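Putative periplasmic protein (Bacteroides vulgatus ATCC 8482, PDB 3DUE) is of unknown function but belongs to a PepSY-like superfamily of bacterial periplasmic proteins and possibly acts as an inhibitor. Local coordinates at residues A[78-83]-A[118-123]; A[34-37]-A[42-45]. All coordinates share one frame; numbering follows the deposited sequence. Where two conformers were deposited one is given.

Contact 1 of 2, residues A[78-83]-A[118-123]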
loop_
_atom_site.group_PDB
_atom_site.type_symbol
_atom_site.label_atom_id
_atom_site.label_comp_id
_atom_site.label_asym_id
_atom_site.label_seq_id
_atom_site.Cartn_x
_atom_site.Cartn_y
_atom_site.Cartn_z
ATOM N N PRO A 78 -6.666 8.094 2.432
ATOM C CA PRO A 78 -7.771 9.004 2.107
ATOM C C PRO A 78 -8.466 9.515 3.383
ATOM O O PRO A 78 -8.688 8.754 4.320
ATOM C CB PRO A 78 -8.704 8.132 1.247
ATOM C CG PRO A 78 -7.827 7.065 0.703
ATOM C CD PRO A 78 -6.812 6.787 1.761
ATOM N N ASP A 79 -8.774 10.804 3.428
ATOM C CA ASP A 79 -9.413 11.413 4.596
ATOM C C ASP A 79 -10.656 10.701 5.108
ATOM O O ASP A 79 -10.836 10.578 6.319
ATOM C CB ASP A 79 -9.755 12.887 4.324
ATOM C CG ASP A 79 -8.618 13.827 4.690
ATOM O OD1 ASP A 79 -7.427 13.421 4.700
ATOM O OD2 ASP A 79 -8.919 14.995 4.996
ATOM N N ALA A 80 -11.531 10.265 4.200
ATOM C CA ALA A 80 -12.765 9.570 4.599
ATOM C C ALA A 80 -12.469 8.322 5.442
ATOM O O ALA A 80 -13.174 7.998 6.406
ATOM C CB ALA A 80 -13.583 9.196 3.354
ATOM N N ILE A 81 -11.415 7.620 5.061
ATOM C CA ILE A 81 -10.995 6.405 5.759
ATOM C C ILE A 81 -10.364 6.760 7.095
ATOM O O ILE A 81 -10.672 6.149 8.116
ATOM C CB ILE A 81 -10.031 5.591 4.882
ATOM C CG1 ILE A 81 -10.789 5.023 3.641
ATOM C CG2 ILE A 81 -9.352 4.505 5.742
ATOM C CD1 ILE A 81 -9.978 4.295 2.663
ATOM N N LYS A 82 -9.456 7.727 7.100
ATOM C CA LYS A 82 -8.875 8.187 8.363
ATOM C C LYS A 82 -9.927 8.551 9.374
ATOM O O LYS A 82 -9.857 8.167 10.533
ATOM C CB LYS A 82 -7.976 9.400 8.141
ATOM C CG LYS A 82 -6.687 8.998 7.488
ATOM C CD LYS A 82 -5.570 10.032 7.676
ATOM C CE LYS A 82 -5.708 11.218 6.780
ATOM N NZ LYS A 82 -4.371 11.860 6.551
ATOM N N LYS A 83 -10.895 9.331 8.927
ATOM C CA LYS A 83 -11.992 9.797 9.785
ATOM C C LYS A 83 -12.831 8.643 10.334
ATOM O O LYS A 83 -13.205 8.613 11.504
ATOM C CB LYS A 83 -12.856 10.763 8.984
HETATM N N MSE A 118 -15.079 2.855 -3.607
HETATM C CA MSE A 118 -14.394 4.119 -3.980
HETATM C C MSE A 118 -15.056 5.376 -3.430
HETATM O O MSE A 118 -14.448 6.461 -3.375
HETATM C CB MSE A 118 -14.271 4.220 -5.499
HETATM C CG MSE A 118 -13.262 3.269 -6.128
HETATM SE SE MSE A 118 -11.460 3.684 -5.582
HETATM C CE MSE A 118 -11.008 2.162 -4.500
ATOM N N GLN A 119 -16.302 5.220 -3.018
ATOM C CA GLN A 119 -17.051 6.320 -2.419
ATOM C C GLN A 119 -17.023 6.223 -0.906
ATOM O O GLN A 119 -17.696 6.978 -0.203
ATOM C CB GLN A 119 -18.482 6.352 -2.960
ATOM C CG GLN A 119 -18.508 6.648 -4.441
ATOM C CD GLN A 119 -17.897 8.007 -4.787
ATOM O OE1 GLN A 119 -18.236 9.051 -4.190
ATOM N NE2 GLN A 119 -17.000 8.001 -5.775
ATOM N N PHE A 120 -16.231 5.286 -0.399
ATOM C CA PHE A 120 -16.062 5.115 1.035
ATOM C C PHE A 120 -17.253 4.584 1.796
ATOM O O PHE A 120 -17.366 4.778 2.995
ATOM C CB PHE A 120 -15.519 6.398 1.654
ATOM C CG PHE A 120 -14.287 6.888 0.970
ATOM C CD1 PHE A 120 -13.126 6.178 1.052
ATOM C CD2 PHE A 120 -14.295 8.057 0.246
ATOM C CE1 PHE A 120 -12.001 6.622 0.428
ATOM C CE2 PHE A 120 -13.168 8.491 -0.409
ATOM C CZ PHE A 120 -12.021 7.769 -0.303
ATOM N N ASN A 121 -18.129 3.874 1.102
ATOM C CA ASN A 121 -19.149 3.096 1.795
ATOM C C ASN A 121 -18.451 1.877 2.390
ATOM O O ASN A 121 -17.649 1.267 1.708
ATOM C CB ASN A 121 -20.198 2.637 0.806
ATOM C CG ASN A 121 -20.957 3.780 0.222
ATOM O OD1 ASN A 121 -21.677 4.493 0.936
ATOM N ND2 ASN A 121 -20.849 3.945 -1.096
ATOM N N VAL A 122 -18.717 1.564 3.654
ATOM C CA VAL A 122 -18.153 0.369 4.261
ATOM C C VAL A 122 -18.914 -0.844 3.705
ATOM O O VAL A 122 -20.135 -0.923 3.791
ATOM C CB VAL A 122 -18.211 0.459 5.799
ATOM C CG1 VAL A 122 -17.818 -0.878 6.460
ATOM C CG2 VAL A 122 -17.260 1.592 6.258
ATOM N N ILE A 123 -18.185 -1.743 3.053
ATOM C CA ILE A 123 -18.773 -2.937 2.452
ATOM C C ILE A 123 -18.716 -4.146 3.387
ATOM O O ILE A 123 -19.683 -4.889 3.505
ATOM C CB ILE A 123 -18.070 -3.292 1.134
ATOM C CG1 ILE A 123 -18.078 -2.095 0.188
ATOM C CG2 ILE A 123 -18.749 -4.475 0.467
ATOM C CD1 ILE A 123 -19.461 -1.546 -0.105
#
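The first turn of helix 79-88 faces the turn that leads into strand 122-126, and the backbones come nearest at Ala80 and Phe120, whose CA atoms are 6.6 Å apart. No hydrogen bond joins the two segments. The contact is apolar and rests on one ring, that of Phe120. Ala80 lies over one face of this ring. Ala80 CB is 3.6 Å from the centroid of the Phe120 ring and 22° off the ring normal, a CH-pi contact. The methyl carbon is offset toward the CG and CD2 side, with Phe120 CD2 3.4 Å from Ala80 CB. Pro78 meets the far end of the ring: its CB is 3.7 Å from Phe120 CZ and touches CE1 as well. Ile81 comes obliquely to the CD1 and CE1 side, where its CG1 is 3.7 Å from Phe120 CD1. The Ile81 and Phe120 side chains cross at about a right angle. Ile81 CG1 stands anti to its carbonyl carbon (chi1 -68°). This turns CG1 to the ring, and the extended chi2 carries Ile81 CD1 along to Phe120 CE1. The fold is an antiparallel sheet with helix 79-88 packed against its C-terminal half, in a PepSY-like family. Here the helix start meets the turn between strand 113-117 and the outermost strand 122-126. Pro78 is the N-cap residue, and in the first helical turn Pro78 O accepts a 3.1 Å bond from Lys82 N. Phe120 takes a left-handed backbone conformation in its turn. The Asp117 carboxylate holds this turn by accepting bonds from Gln119 N and Asn121 N. Tyr104 of strand 103-108 extends the apolar patch: its ring meets that of Phe120 with planes at about 15°, and Pro78 and Ile81 also rest on it.

Contact 2 of 2, residues A[34-37]-A[42-45]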
loop_
_atom_site.group_PDB
_atom_site.type_symbol
_atom_site.label_atom_id
_atom_site.label_comp_id
_atom_site.label_asym_id
_atom_site.label_seq_id
_atom_site.Cartn_x
_atom_site.Cartn_y
_atom_site.Cartn_z
ATOM N N LYS A 34 11.246 -5.262 -7.674
ATOM C CA LYS A 34 10.971 -6.056 -8.854
ATOM C C LYS A 34 9.774 -5.536 -9.626
ATOM O O LYS A 34 8.963 -4.740 -9.135
ATOM C CB LYS A 34 10.684 -7.544 -8.497
ATOM C CG LYS A 34 9.399 -7.747 -7.696
ATOM C CD LYS A 34 9.099 -9.206 -7.365
ATOM C CE LYS A 34 7.844 -9.256 -6.436
ATOM N NZ LYS A 34 7.454 -10.645 -5.993
HETATM N N MSE A 35 9.708 -5.993 -10.864
HETATM C CA MSE A 35 8.572 -5.725 -11.714
HETATM C C MSE A 35 7.898 -7.067 -11.948
HETATM O O MSE A 35 8.576 -8.052 -12.170
HETATM C CB MSE A 35 9.004 -5.112 -13.039
HETATM C CG MSE A 35 7.827 -4.750 -13.899
HETATM SE SE MSE A 35 8.373 -4.169 -15.657
HETATM C CE MSE A 35 9.544 -5.744 -16.154
ATOM N N GLU A 36 6.563 -7.080 -11.866
ATOM C CA GLU A 36 5.725 -8.271 -12.043
ATOM C C GLU A 36 4.793 -8.051 -13.248
ATOM O O GLU A 36 4.524 -6.920 -13.619
ATOM C CB GLU A 36 4.823 -8.502 -10.800
ATOM C CG GLU A 36 5.450 -9.037 -9.520
ATOM C CD GLU A 36 5.608 -10.565 -9.398
ATOM O OE1 GLU A 36 5.439 -11.324 -10.412
ATOM O OE2 GLU A 36 5.912 -11.013 -8.249
ATOM N N THR A 37 4.325 -9.148 -13.864
ATOM C CA THR A 37 3.364 -9.040 -14.914
ATOM C C THR A 37 2.195 -9.972 -14.618
ATOM O O THR A 37 2.372 -11.045 -14.033
ATOM C CB THR A 37 3.969 -9.410 -16.269
ATOM O OG1 THR A 37 4.306 -10.800 -16.270
ATOM C CG2 THR A 37 5.194 -8.567 -16.557
ATOM N N LYS A 42 1.332 -4.518 -15.686
ATOM C CA LYS A 42 2.598 -4.566 -14.996
ATOM C C LYS A 42 2.366 -3.969 -13.657
ATOM O O LYS A 42 1.457 -3.126 -13.485
ATOM C CB LYS A 42 3.681 -3.788 -15.734
ATOM C CG LYS A 42 4.128 -4.407 -17.043
ATOM C CD LYS A 42 5.037 -3.436 -17.790
ATOM C CE LYS A 42 5.245 -3.871 -19.223
ATOM N NZ LYS A 42 5.814 -2.808 -20.124
ATOM N N SER A 43 3.137 -4.464 -12.691
ATOM C CA SER A 43 3.140 -3.941 -11.347
ATOM C C SER A 43 4.588 -3.942 -10.846
ATOM O O SER A 43 5.447 -4.644 -11.381
ATOM C CB SER A 43 2.217 -4.698 -10.419
ATOM O OG SER A 43 2.592 -6.052 -10.311
ATOM N N TYR A 44 4.828 -3.136 -9.822
ATOM C CA TYR A 44 6.145 -2.965 -9.248
ATOM C C TYR A 44 6.044 -3.219 -7.746
ATOM O O TYR A 44 5.034 -2.850 -7.158
ATOM C CB TYR A 44 6.593 -1.521 -9.509
ATOM C CG TYR A 44 6.707 -1.210 -10.971
ATOM C CD1 TYR A 44 7.886 -1.488 -11.659
ATOM C CD2 TYR A 44 5.643 -0.645 -11.675
ATOM C CE1 TYR A 44 7.987 -1.236 -12.976
ATOM C CE2 TYR A 44 5.745 -0.360 -13.011
ATOM C CZ TYR A 44 6.923 -0.676 -13.661
ATOM O OH TYR A 44 7.090 -0.391 -14.992
ATOM N N ASP A 45 7.030 -3.890 -7.170
ATOM C CA ASP A 45 7.043 -4.170 -5.718
ATOM C C ASP A 45 8.365 -3.740 -5.145
ATOM O O ASP A 45 9.394 -3.898 -5.805
ATOM C CB ASP A 45 6.773 -5.631 -5.413
ATOM C CG ASP A 45 5.392 -6.087 -5.928
ATOM O OD1 ASP A 45 5.302 -6.457 -7.099
ATOM O OD2 ASP A 45 4.403 -6.085 -5.142
#
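Glu36 N donates to Ser43 O at 2.7 Å, the shortest hydrogen bond between segments 34-37 and 42-45. The bond is nearly straight at hydrogen, 174°, although the donor is tilted from the carbonyl plane. Ser43 O also receives a CA-H...O contact from Met35 CA at 3.3 Å. The segments form part of the antiparallel beta hairpin of strands 30-38 and 41-48. Glu36 and Ser43 are a hydrogen-bonded pair, completed by Ser43 N to Glu36 O. Lys34 and Asp45 are the next such pair and also exchange two backbone bonds. Between them, Met35 and Tyr44 form a non-hydrogen-bonded pair.

On the face of Lys34, Glu36, Ser43 and Asp45 the chemistry is polar. Lys34 reaches along its own strand, and its NZ forms a salt bridge with Glu36 OE2 at 2.8 Å. The oxygen is met on its anti side. The extended lysine chain crosses the Asp45 side chain at a slant, with Lys34 CE 3.8 Å from Asp45 OD1. Glu36 CG comes to 3.5 Å from Asp45 OD1. Lys34 near both carboxylates, and Lys53 on Asp45 OD2, probably offset their like charges.

The face of Met35, Thr37, Lys42 and Tyr44 is mixed. The Met35 and Tyr44 side chains run side by side in the same direction. Leu13 and Pro14 also touch the tyrosine. Met35 is a selenomethionine with CG anti to the backbone N (chi1 -177°), which lays Met35 CG 3.6 Å from Tyr44 CE1. Met35 SE also touches Lys42 CD. In the conformer given, Met35 SE lies 4.9 Å from the Tyr44 ring centroid, an oblique Met-aromatic contact.

Contact 1 and contact 2 reach the same antiparallel sheet on opposite sides of the chain's centre, about 27 Å apart between centres. They share no helix or strand. Contact 2 joins adjacent strands of one hairpin near the N-terminal side of the sheet, while contact 1 brings a helix start to a turn before the last strand. Contact 2 is a surface contact, held by backbone hydrogen bonds and bearing charged side chains on one face. Contact 1 is partly buried and has no hydrogen bond between its segments; apolar side chains meet there. Contact 2 also buries more surface, 404 Å² against 163 Å².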